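Local coordinates for protein arginyl-tRNA synthetase (Campylobacter jejuni, PDB 3FNR) that catalyses the ATP-dependent joining of L-arginine to tRNA(Arg), releasing AMP and diphosphate, as a monomeric class I aminoacyl-tRNA synthetase, at residues T58-L62 / S444-I448; A53-D57 / A158-I162; V350-A354 / K418-S422. The protein carries 1 engineered substitution. Residue numbers count along the deposited sequence, not the author numbering.

Contacts 1 and 2 share helix 50-65, which begins immediately after the 'HIGH' region (Ala-39 to His-49) of the catalytic domain. Their centres lie about 8 Å apart, and their segments alternate along the chain. They touch directly: Arg-61 NH2 of contact 1 lies 2.9 Å from Lys-159 O of contact 2, a probable hydrogen bond, while Gly-447 O packs 3.5 Å from Lys-159 CG. Contact 2 is internal to the catalytic domain, whereas contact 1 joins that domain to the anticodon-binding domain. Contact 3, with its sulfate, lies within the latter; its centre is about 32 Å from that of contact 1 and about 38 Å from that of contact 2.

Contact 1. Residues T58-L62 / S444-I448; sequences TLTRL and SLMGI
This is an interdomain contact, in which the helix following the 'HIGH' region of the catalytic domain packs against the C-terminal end of helix 425-445 of the anticodon-binding domain. Residues 58-62 are regular alpha helix, with Leu-62 N bonded to Thr-58 O at 2.8 Å. Ser-444 belongs to the last turn of the partner helix, after which the chain turns off. Thr-58 CA is 5.3 Å from Met-446 CA, and Arg-61 CA is 5.4 Å from Leu-445 CA. The partner helix ends in a Schellman motif. Gly-447, its C-prime residue, adopts phi/psi 69/28, its N makes a weak 3.0 Å bond to Ser-444 O, and Ile-448 N bonds back to Phe-443 O. Glycine suits the positive phi and also the neighbour, since a CB would stand 3.5 Å from Arg-61 NH2. Arg-61, extended with chi1 to chi3 m, t, t, lays one guanidinium face over this glycine, CZ to Gly-447 CA 3.8 Å. Its charged NH1 lies 3.3 Å from Ser-444 O, and its aliphatic CD is in van der Waals contact with Leu-445 O (3.3 Å). The guanidinium is held by a salt bridge to Asp-57 and a hydrogen bond to Lys-159 O. Leu-445 (m, t) makes the apolar part of the contact, its CD1 3.9 Å from Leu-62 CD1, with Leu-387 of helix 383-393 touching both leucines. The small Thr-58 (chi1 m) brings CG2 within 3.3 Å of Leu-445 O. Water 1 donates to Thr-58 OG1 (2.7 Å), which also bonds Val-54 O and Arg-309, and to Met-446 O (3.3 Å).

Contact 2. Residues A53-D57 / A158-I162; sequences AVFGD and AKIKI
Within the nucleotide-binding Rossmann-type core of a class I synthetase, the helix after the 'HIGH' region is met by the loop linking helix 136-157 to strand 165-167. Residues 53-57 are alpha helix (Asp-57 N to Ala-53 O, 3.1 Å). The loop starts as a Schellman motif, with Lys-159 as C-prime residue at phi/psi 66/32 and Ile-160 N bonded back to Leu-155 O, then runs extended from Ile-160 to Ile-162. The closest CA pair is Asp-57 and Ile-160, 6.2 Å apart. Ile-160 (m, t) points at the helix: its CD1 lies 3.9 Å from Ala-53 CB and 3.7 Å from Ala-53 O, and its CG1 3.7 Å from Asp-57 CB. Alanine leaves room for that branched side chain. Asp-57 (chi1 t) meets the loop backbone through water. Its OD2 accepts from water 2 (2.6 Å) and water 3 (2.7 Å). Water 2 donates to Lys-159 O (3.2 Å) and accepts from Lys-161 N (3.0 Å); water 3 donates to Lys-161 O (2.9 Å). Asp-57 OD1 forms salt bridges with Arg-61 and Arg-309. One apolar side chain and two bridging waters thus join a helix-to-strand connection of the Rossmann-type fold to the helix after the 'HIGH' region.

Contact 3. Residues V350-A354 / K418-S422; sequences VFAKA and KVVGS. With SO4 (sulfate ion), chain D.
A sulfate ion, probably from the crystallisation liquor, is held between the segments by two successive main-chain amides and a lysine. Val-420 N donates to sulfate O1 at 2.7 Å. Val-419 N donates to sulfate O3 at 3.0 Å. A weak second bond runs from Val-419 N to sulfate O1 at 3.3 Å. Val-419, at phi/psi -113/-68, brings both N atoms to the same anion. Lys-353 (every chi t) places NZ 3.2 Å from sulfate O4 and, weakly, 3.5 Å from O2; Tyr-414 OH adds another bond. Successive amides and a long, positively charged lysine suit a tetrahedral anion. Residues 350-353 are helical, in the last part of helix 336-353 (Ala-354 N to Val-350 O, 3.0 Å). Val-419 to Ser-422 form a type II beta turn, with Val-420 at -69/128 and Gly-421 at 95/-20, where a CB would collide with the preceding carbonyl oxygen. Ser-422 N (3.2 Å) and Ser-422 OG (3.0 Å) both donate to Val-419 O. The segments also meet through compact valines and an alanine, Ala-354 CA being 5.5 Å from Val-420 CA. Val-420 CG2 lies 3.8 Å from Val-350 CG2, 3.9 Å from Ala-354 CB and 3.9 Å from Lys-353 CD, while Val-419 CG1 is 3.9 Å from Val-350 CG2. The turn, linking helices 398-416 and 425-445, packs on helix 336-353 as an inter-helix connection of the all-helical DALR anticodon-binding domain.

Contact 1. Residues T58-L62 / S444-I448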
ATOM      1  N   THR A  58      -2.432   3.819  -1.346  1.00 30.69           N
ATOM      2  CA  THR A  58      -2.525   5.216  -1.737  1.00 30.12           C
ATOM      3  C   THR A  58      -2.912   5.284  -3.211  1.00 27.00           C
ATOM      4  O   THR A  58      -3.858   5.978  -3.558  1.00 31.45           O
ATOM      5  CB  THR A  58      -1.227   5.993  -1.433  1.00 32.28           C
ATOM      6  OG1 THR A  58      -0.860   5.774  -0.065  1.00 30.91           O
ATOM      7  CG2 THR A  58      -1.433   7.474  -1.634  1.00 30.65           C
ATOM      8  N   LEU A  59      -2.232   4.510  -4.059  1.00 30.49           N
ATOM      9  CA  LEU A  59      -2.604   4.389  -5.483  1.00 31.91           C
ATOM     10  C   LEU A  59      -4.093   4.083  -5.670  1.00 31.81           C
ATOM     11  O   LEU A  59      -4.772   4.731  -6.470  1.00 27.57           O
ATOM     12  CB  LEU A  59      -1.804   3.269  -6.155  1.00 35.61           C
ATOM     13  CG  LEU A  59      -1.130   3.427  -7.525  1.00 44.20           C
ATOM     14  CD1 LEU A  59      -1.251   2.123  -8.266  1.00 29.20           C
ATOM     15  CD2 LEU A  59      -1.654   4.584  -8.383  1.00 34.69           C
ATOM     16  N   THR A  60      -4.580   3.090  -4.925  1.00 30.98           N
ATOM     17  CA  THR A  60      -5.983   2.694  -4.958  1.00 33.41           C
ATOM     18  C   THR A  60      -6.918   3.838  -4.589  1.00 33.89           C
ATOM     19  O   THR A  60      -7.842   4.147  -5.347  1.00 38.14           O
ATOM     20  CB  THR A  60      -6.247   1.504  -4.016  1.00 32.87           C
ATOM     21  OG1 THR A  60      -5.328   0.454  -4.324  1.00 33.62           O
ATOM     22  CG2 THR A  60      -7.654   0.993  -4.197  1.00 26.40           C
ATOM     23  N   ARG A  61      -6.664   4.466  -3.438  1.00 35.83           N
ATOM     24  CA  ARG A  61      -7.483   5.584  -2.956  1.00 33.70           C
ATOM     25  C   ARG A  61      -7.482   6.725  -3.960  1.00 34.96           C
ATOM     26  O   ARG A  61      -8.511   7.358  -4.195  1.00 38.67           O
ATOM     27  CB  ARG A  61      -6.950   6.094  -1.619  1.00 37.46           C
ATOM     28  CG  ARG A  61      -7.214   5.196  -0.424  1.00 37.81           C
ATOM     29  CD  ARG A  61      -6.453   5.730   0.783  1.00 38.67           C
ATOM     30  NE  ARG A  61      -6.560   4.877   1.964  1.00 45.46           N
ATOM     31  CZ  ARG A  61      -7.488   5.016   2.906  1.00 45.81           C
ATOM     32  NH1 ARG A  61      -8.406   5.973   2.804  1.00 34.96           N
ATOM     33  NH2 ARG A  61      -7.495   4.197   3.951  1.00 38.35           N
ATOM     34  N   LEU A  62      -6.316   6.975  -4.550  1.00 32.24           N
ATOM     35  CA  LEU A  62      -6.160   8.039  -5.524  1.00 32.61           C
ATOM     36  C   LEU A  62      -6.913   7.724  -6.813  1.00 37.96           C
ATOM     37  O   LEU A  62      -7.692   8.553  -7.300  1.00 39.96           O
ATOM     38  CB  LEU A  62      -4.679   8.318  -5.785  1.00 34.36           C
ATOM     39  CG  LEU A  62      -4.310   9.426  -6.775  1.00 33.63           C
ATOM     40  CD1 LEU A  62      -4.915  10.780  -6.402  1.00 33.05           C
ATOM     41  CD2 LEU A  62      -2.819   9.511  -6.829  1.00 33.97           C
ATOM     42  N   SER A 444      -6.332  12.457   3.321  1.00 36.35           N
ATOM     43  CA  SER A 444      -7.257  11.312   3.358  1.00 39.18           C
ATOM     44  C   SER A 444      -6.930  10.257   2.302  1.00 41.41           C
ATOM     45  O   SER A 444      -7.172   9.064   2.518  1.00 43.20           O
ATOM     46  CB  SER A 444      -8.716  11.764   3.233  1.00 36.15           C
ATOM     47  OG  SER A 444      -9.008  12.205   1.922  1.00 37.14           O
ATOM     48  N   LEU A 445      -6.359  10.701   1.179  1.00 34.52           N
ATOM     49  CA  LEU A 445      -5.916   9.800   0.107  1.00 35.21           C
ATOM     50  C   LEU A 445      -4.653   9.048   0.499  1.00 39.97           C
ATOM     51  O   LEU A 445      -4.304   8.038  -0.118  1.00 38.72           O
ATOM     52  CB  LEU A 445      -5.688  10.577  -1.199  1.00 28.42           C
ATOM     53  CG  LEU A 445      -6.889  11.347  -1.751  1.00 30.69           C
ATOM     54  CD1 LEU A 445      -6.532  12.068  -3.056  1.00 24.47           C
ATOM     55  CD2 LEU A 445      -8.109  10.427  -1.948  1.00 27.91           C
ATOM     56  N   MET A 446      -3.966   9.563   1.520  1.00 41.77           N
ATOM     57  CA  MET A 446      -2.815   8.895   2.136  1.00 39.93           C
ATOM     58  C   MET A 446      -3.243   8.084   3.367  1.00 38.28           C
ATOM     59  O   MET A 446      -2.399   7.558   4.091  1.00 38.02           O
ATOM     60  CB  MET A 446      -1.756   9.931   2.556  1.00 39.81           C
ATOM     61  CG  MET A 446      -1.084  10.709   1.425  1.00 37.28           C
ATOM     62  SD  MET A 446       0.059  11.978   2.021  1.00 26.77           S
ATOM     63  CE  MET A 446       1.194  11.059   3.029  1.00 32.07           C
ATOM     64  N   GLY A 447      -4.550   7.989   3.606  1.00 40.75           N
ATOM     65  CA  GLY A 447      -5.077   7.265   4.769  1.00 41.80           C
ATOM     66  C   GLY A 447      -4.788   7.940   6.103  1.00 42.19           C
ATOM     67  O   GLY A 447      -4.693   7.280   7.143  1.00 46.78           O
ATOM     68  N   ILE A 448      -4.647   9.263   6.061  1.00 42.21           N
ATOM     69  CA  ILE A 448      -4.378  10.082   7.236  1.00 38.64           C
ATOM     70  C   ILE A 448      -5.547  11.040   7.430  1.00 42.92           C
ATOM     71  O   ILE A 448      -5.948  11.734   6.493  1.00 44.39           O
ATOM     72  CB  ILE A 448      -3.069  10.896   7.059  1.00 36.60           C
ATOM     73  CG1 ILE A 448      -1.867   9.957   6.896  1.00 35.13           C
ATOM     74  CG2 ILE A 448      -2.867  11.877   8.212  1.00 43.22           C
ATOM     75  CD1 ILE A 448      -0.560  10.651   6.554  1.00 31.55           C
TER
HETATM   76  O   HOH W   1       0.152   6.787   2.193  1.00 46.60           O

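Contact 2. Residues A53-D57 / A158-I162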
ATOM      1  N   ALA A  53       2.830  -2.074   0.293  1.00 31.08           N
ATOM      2  CA  ALA A  53       1.489  -1.928   0.884  1.00 28.17           C
ATOM      3  C   ALA A  53       1.006  -0.462   0.899  1.00 29.63           C
ATOM      4  O   ALA A  53      -0.111  -0.164   0.458  1.00 35.82           O
ATOM      5  CB  ALA A  53       1.478  -2.497   2.274  1.00 21.69           C
ATOM      6  N   VAL A  54       1.856   0.440   1.385  1.00 30.62           N
ATOM      7  CA  VAL A  54       1.501   1.863   1.525  1.00 24.48           C
ATOM      8  C   VAL A  54       1.315   2.495   0.148  1.00 28.43           C
ATOM      9  O   VAL A  54       0.328   3.199  -0.089  1.00 33.99           O
ATOM     10  CB  VAL A  54       2.549   2.628   2.381  1.00 31.01           C
ATOM     11  CG1 VAL A  54       2.398   4.168   2.251  1.00 31.08           C
ATOM     12  CG2 VAL A  54       2.436   2.203   3.837  1.00 30.53           C
ATOM     13  N   PHE A  55       2.244   2.207  -0.767  1.00 25.75           N
ATOM     14  CA  PHE A  55       2.136   2.676  -2.150  1.00 29.32           C
ATOM     15  C   PHE A  55       0.838   2.202  -2.817  1.00 30.22           C
ATOM     16  O   PHE A  55       0.128   3.000  -3.435  1.00 32.51           O
ATOM     17  CB  PHE A  55       3.362   2.254  -2.976  1.00 30.85           C
ATOM     18  CG  PHE A  55       3.443   2.908  -4.340  1.00 37.35           C
ATOM     19  CD1 PHE A  55       4.182   4.079  -4.519  1.00 36.28           C
ATOM     20  CD2 PHE A  55       2.804   2.340  -5.449  1.00 37.78           C
ATOM     21  CE1 PHE A  55       4.269   4.681  -5.783  1.00 38.14           C
ATOM     22  CE2 PHE A  55       2.881   2.945  -6.718  1.00 36.99           C
ATOM     23  CZ  PHE A  55       3.613   4.113  -6.878  1.00 34.94           C
ATOM     24  N   GLY A  56       0.520   0.916  -2.683  1.00 29.98           N
ATOM     25  CA  GLY A  56      -0.653   0.351  -3.367  1.00 21.04           C
ATOM     26  C   GLY A  56      -1.979   0.878  -2.859  1.00 28.40           C
ATOM     27  O   GLY A  56      -2.923   1.081  -3.638  1.00 28.13           O
ATOM     28  N   ASP A  57      -2.059   1.104  -1.555  1.00 31.33           N
ATOM     29  CA  ASP A  57      -3.311   1.589  -0.980  1.00 32.50           C
ATOM     30  C   ASP A  57      -3.519   3.047  -1.352  1.00 33.25           C
ATOM     31  O   ASP A  57      -4.637   3.457  -1.666  1.00 35.75           O
ATOM     32  CB  ASP A  57      -3.343   1.423   0.538  1.00 34.29           C
ATOM     33  CG  ASP A  57      -4.697   1.780   1.116  1.00 40.96           C
ATOM     34  OD1 ASP A  57      -4.770   2.723   1.929  1.00 49.58           O
ATOM     35  OD2 ASP A  57      -5.697   1.145   0.714  1.00 33.48           O
ATOM     36  N   ALA A 158      -2.428  -0.057   9.467  1.00 44.75           N
ATOM     37  CA  ALA A 158      -1.901   0.975   8.576  1.00 36.03           C
ATOM     38  C   ALA A 158      -2.970   1.554   7.651  1.00 41.46           C
ATOM     39  O   ALA A 158      -2.645   2.199   6.644  1.00 40.59           O
ATOM     40  CB  ALA A 158      -0.762   0.426   7.773  1.00 38.69           C
ATOM     41  N   LYS A 159      -4.239   1.329   8.003  1.00 37.51           N
ATOM     42  CA  LYS A 159      -5.407   1.830   7.256  1.00 39.67           C
ATOM     43  C   LYS A 159      -5.548   1.220   5.850  1.00 40.73           C
ATOM     44  O   LYS A 159      -6.059   1.863   4.921  1.00 39.45           O
ATOM     45  CB  LYS A 159      -5.448   3.376   7.213  1.00 40.92           C
ATOM     46  CG  LYS A 159      -5.222   4.077   8.561  1.00 48.38           C
ATOM     47  CD  LYS A 159      -6.406   3.924   9.510  1.00 57.22           C
ATOM     48  CE  LYS A 159      -6.083   4.464  10.909  1.00 60.22           C
ATOM     49  NZ  LYS A 159      -5.080   3.634  11.651  1.00 62.39           N
ATOM     50  N   ILE A 160      -5.110  -0.030   5.714  1.00 35.07           N
ATOM     51  CA  ILE A 160      -5.154  -0.735   4.435  1.00 35.69           C
ATOM     52  C   ILE A 160      -6.136  -1.900   4.472  1.00 39.83           C
ATOM     53  O   ILE A 160      -6.022  -2.798   5.306  1.00 38.84           O
ATOM     54  CB  ILE A 160      -3.744  -1.237   4.015  1.00 36.14           C
ATOM     55  CG1 ILE A 160      -2.775  -0.050   3.898  1.00 27.46           C
ATOM     56  CG2 ILE A 160      -3.821  -2.035   2.705  1.00 36.14           C
ATOM     57  CD1 ILE A 160      -1.281  -0.417   3.991  1.00 34.16           C
ATOM     58  N   LYS A 161      -7.109  -1.865   3.568  1.00 45.23           N
ATOM     59  CA  LYS A 161      -8.007  -2.995   3.338  1.00 45.47           C
ATOM     60  C   LYS A 161      -7.935  -3.394   1.865  1.00 41.22           C
ATOM     61  O   LYS A 161      -8.031  -2.540   0.987  1.00 38.59           O
ATOM     62  CB  LYS A 161      -9.446  -2.625   3.701  1.00 47.07           C
ATOM     63  CG  LYS A 161      -9.707  -2.440   5.185  1.00 56.93           C
ATOM     64  CD  LYS A 161     -11.161  -2.042   5.421  1.00 66.67           C
ATOM     65  CE  LYS A 161     -11.455  -1.799   6.897  1.00 73.21           C
ATOM     66  NZ  LYS A 161     -11.439  -3.061   7.683  1.00 73.24           N
ATOM     67  N   ILE A 162      -7.745  -4.683   1.603  1.00 40.11           N
ATOM     68  CA  ILE A 162      -7.688  -5.209   0.234  1.00 35.84           C
ATOM     69  C   ILE A 162      -9.019  -5.909  -0.090  1.00 41.29           C
ATOM     70  O   ILE A 162      -9.580  -6.610   0.749  1.00 39.29           O
ATOM     71  CB  ILE A 162      -6.444  -6.115   0.044  1.00 37.76           C
ATOM     72  CG1 ILE A 162      -5.162  -5.272   0.174  1.00 34.62           C
ATOM     73  CG2 ILE A 162      -6.461  -6.836  -1.305  1.00 31.82           C
ATOM     74  CD1 ILE A 162      -3.868  -6.058   0.059  1.00 36.74           C
TER
HETATM   75  O   HOH W   2      -7.659   0.807   2.414  1.00 43.10           O
HETATM   76  O   HOH W   3      -6.158  -1.078  -0.670  1.00 44.13           O

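Contact 3. Residues V350-A354 / K418-S422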
ATOM      1  N   VAL A 350      -8.173  29.378  14.589  1.00 50.56           N
ATOM      2  CA  VAL A 350      -8.465  30.769  14.232  1.00 47.89           C
ATOM      3  C   VAL A 350      -9.966  30.978  13.949  1.00 49.77           C
ATOM      4  O   VAL A 350     -10.514  32.037  14.253  1.00 50.73           O
ATOM      5  CB  VAL A 350      -7.506  31.337  13.116  1.00 50.63           C
ATOM      6  CG1 VAL A 350      -7.817  30.774  11.738  1.00 49.44           C
ATOM      7  CG2 VAL A 350      -7.554  32.853  13.075  1.00 50.88           C
ATOM      8  N   PHE A 351     -10.630  29.949  13.426  1.00 48.98           N
ATOM      9  CA  PHE A 351     -12.080  29.984  13.228  1.00 51.96           C
ATOM     10  C   PHE A 351     -12.852  29.990  14.552  1.00 56.26           C
ATOM     11  O   PHE A 351     -13.925  30.598  14.652  1.00 55.21           O
ATOM     12  CB  PHE A 351     -12.539  28.799  12.374  1.00 46.84           C
ATOM     13  CG  PHE A 351     -12.632  29.106  10.912  1.00 39.66           C
ATOM     14  CD1 PHE A 351     -13.804  29.621  10.373  1.00 31.70           C
ATOM     15  CD2 PHE A 351     -11.551  28.885  10.070  1.00 40.29           C
ATOM     16  CE1 PHE A 351     -13.901  29.904   9.020  1.00 38.68           C
ATOM     17  CE2 PHE A 351     -11.635  29.174   8.711  1.00 37.14           C
ATOM     18  CZ  PHE A 351     -12.817  29.675   8.187  1.00 39.50           C
ATOM     19  N   ALA A 352     -12.303  29.297  15.550  1.00 56.79           N
ATOM     20  CA  ALA A 352     -12.891  29.241  16.882  1.00 58.13           C
ATOM     21  C   ALA A 352     -12.665  30.564  17.603  1.00 59.08           C
ATOM     22  O   ALA A 352     -13.550  31.048  18.310  1.00 63.83           O
ATOM     23  CB  ALA A 352     -12.294  28.089  17.675  1.00 61.37           C
ATOM     24  N   LYS A 353     -11.480  31.140  17.402  1.00 54.67           N
ATOM     25  CA  LYS A 353     -11.113  32.443  17.954  1.00 58.38           C
ATOM     26  C   LYS A 353     -12.019  33.558  17.416  1.00 60.81           C
ATOM     27  O   LYS A 353     -12.449  34.435  18.171  1.00 65.42           O
ATOM     28  CB  LYS A 353      -9.645  32.735  17.643  1.00 52.65           C
ATOM     29  CG  LYS A 353      -9.081  34.012  18.239  1.00 59.32           C
ATOM     30  CD  LYS A 353      -7.614  34.204  17.839  1.00 63.17           C
ATOM     31  CE  LYS A 353      -7.082  35.569  18.280  1.00 74.14           C
ATOM     32  NZ  LYS A 353      -5.590  35.618  18.318  1.00 74.72           N
ATOM     33  N   ALA A 354     -12.326  33.497  16.121  1.00 58.29           N
ATOM     34  CA  ALA A 354     -13.188  34.478  15.466  1.00 57.63           C
ATOM     35  C   ALA A 354     -14.673  34.253  15.754  1.00 60.01           C
ATOM     36  O   ALA A 354     -15.498  35.111  15.440  1.00 62.28           O
ATOM     37  CB  ALA A 354     -12.938  34.475  13.961  1.00 54.62           C
ATOM     38  N   LYS A 418      -2.371  39.283  10.284  1.00 45.73           N
ATOM     39  CA  LYS A 418      -3.336  39.326  11.375  1.00 44.43           C
ATOM     40  C   LYS A 418      -4.710  38.990  10.810  1.00 44.03           C
ATOM     41  O   LYS A 418      -5.077  39.478   9.741  1.00 47.05           O
ATOM     42  CB  LYS A 418      -3.340  40.721  12.001  1.00 43.69           C
ATOM     43  CG  LYS A 418      -3.530  40.760  13.512  1.00 55.37           C
ATOM     44  CD  LYS A 418      -4.991  40.646  13.914  1.00 62.33           C
ATOM     45  CE  LYS A 418      -5.271  41.400  15.200  1.00 70.58           C
ATOM     46  NZ  LYS A 418      -5.715  42.796  14.928  1.00 71.67           N
ATOM     47  N   VAL A 419      -5.474  38.163  11.518  1.00 46.52           N
ATOM     48  CA  VAL A 419      -6.751  37.679  10.987  1.00 45.30           C
ATOM     49  C   VAL A 419      -7.966  38.192  11.751  1.00 49.06           C
ATOM     50  O   VAL A 419      -8.745  38.977  11.205  1.00 45.60           O
ATOM     51  CB  VAL A 419      -6.767  36.130  10.854  1.00 46.62           C
ATOM     52  CG1 VAL A 419      -8.135  35.621  10.385  1.00 44.45           C
ATOM     53  CG2 VAL A 419      -5.680  35.682   9.882  1.00 43.48           C
ATOM     54  N   VAL A 420      -8.122  37.752  13.000  1.00 51.79           N
ATOM     55  CA  VAL A 420      -9.302  38.076  13.808  1.00 51.80           C
ATOM     56  C   VAL A 420      -9.266  39.561  14.148  1.00 50.83           C
ATOM     57  O   VAL A 420      -8.250  40.065  14.608  1.00 48.08           O
ATOM     58  CB  VAL A 420      -9.379  37.209  15.103  1.00 55.56           C
ATOM     59  CG1 VAL A 420     -10.625  37.539  15.924  1.00 55.17           C
ATOM     60  CG2 VAL A 420      -9.365  35.726  14.758  1.00 51.92           C
ATOM     61  N   GLY A 421     -10.365  40.256  13.869  1.00 53.16           N
ATOM     62  CA  GLY A 421     -10.460  41.687  14.121  1.00 56.69           C
ATOM     63  C   GLY A 421     -10.140  42.568  12.926  1.00 59.51           C
ATOM     64  O   GLY A 421     -10.541  43.739  12.897  1.00 61.36           O
ATOM     65  N   SER A 422      -9.431  42.021  11.938  1.00 57.48           N
ATOM     66  CA  SER A 422      -9.044  42.805  10.763  1.00 56.81           C
ATOM     67  C   SER A 422     -10.233  43.043   9.829  1.00 53.91           C
ATOM     68  O   SER A 422     -11.237  42.338   9.913  1.00 51.79           O
ATOM     69  CB  SER A 422      -7.875  42.157  10.026  1.00 55.64           C
ATOM     70  OG  SER A 422      -8.322  41.120   9.174  1.00 66.83           O
TER
HETATM   71  S   SO4 D   3      -4.761  36.235  14.677  1.00 51.78           S
HETATM   72  O1  SO4 D   3      -6.143  36.552  14.365  1.00 50.60           O
HETATM   73  O2  SO4 D   3      -4.682  34.829  15.055  1.00 58.57           O
HETATM   74  O3  SO4 D   3      -3.906  36.499  13.527  1.00 46.37           O
HETATM   75  O4  SO4 D   3      -4.310  37.076  15.776  1.00 62.50           O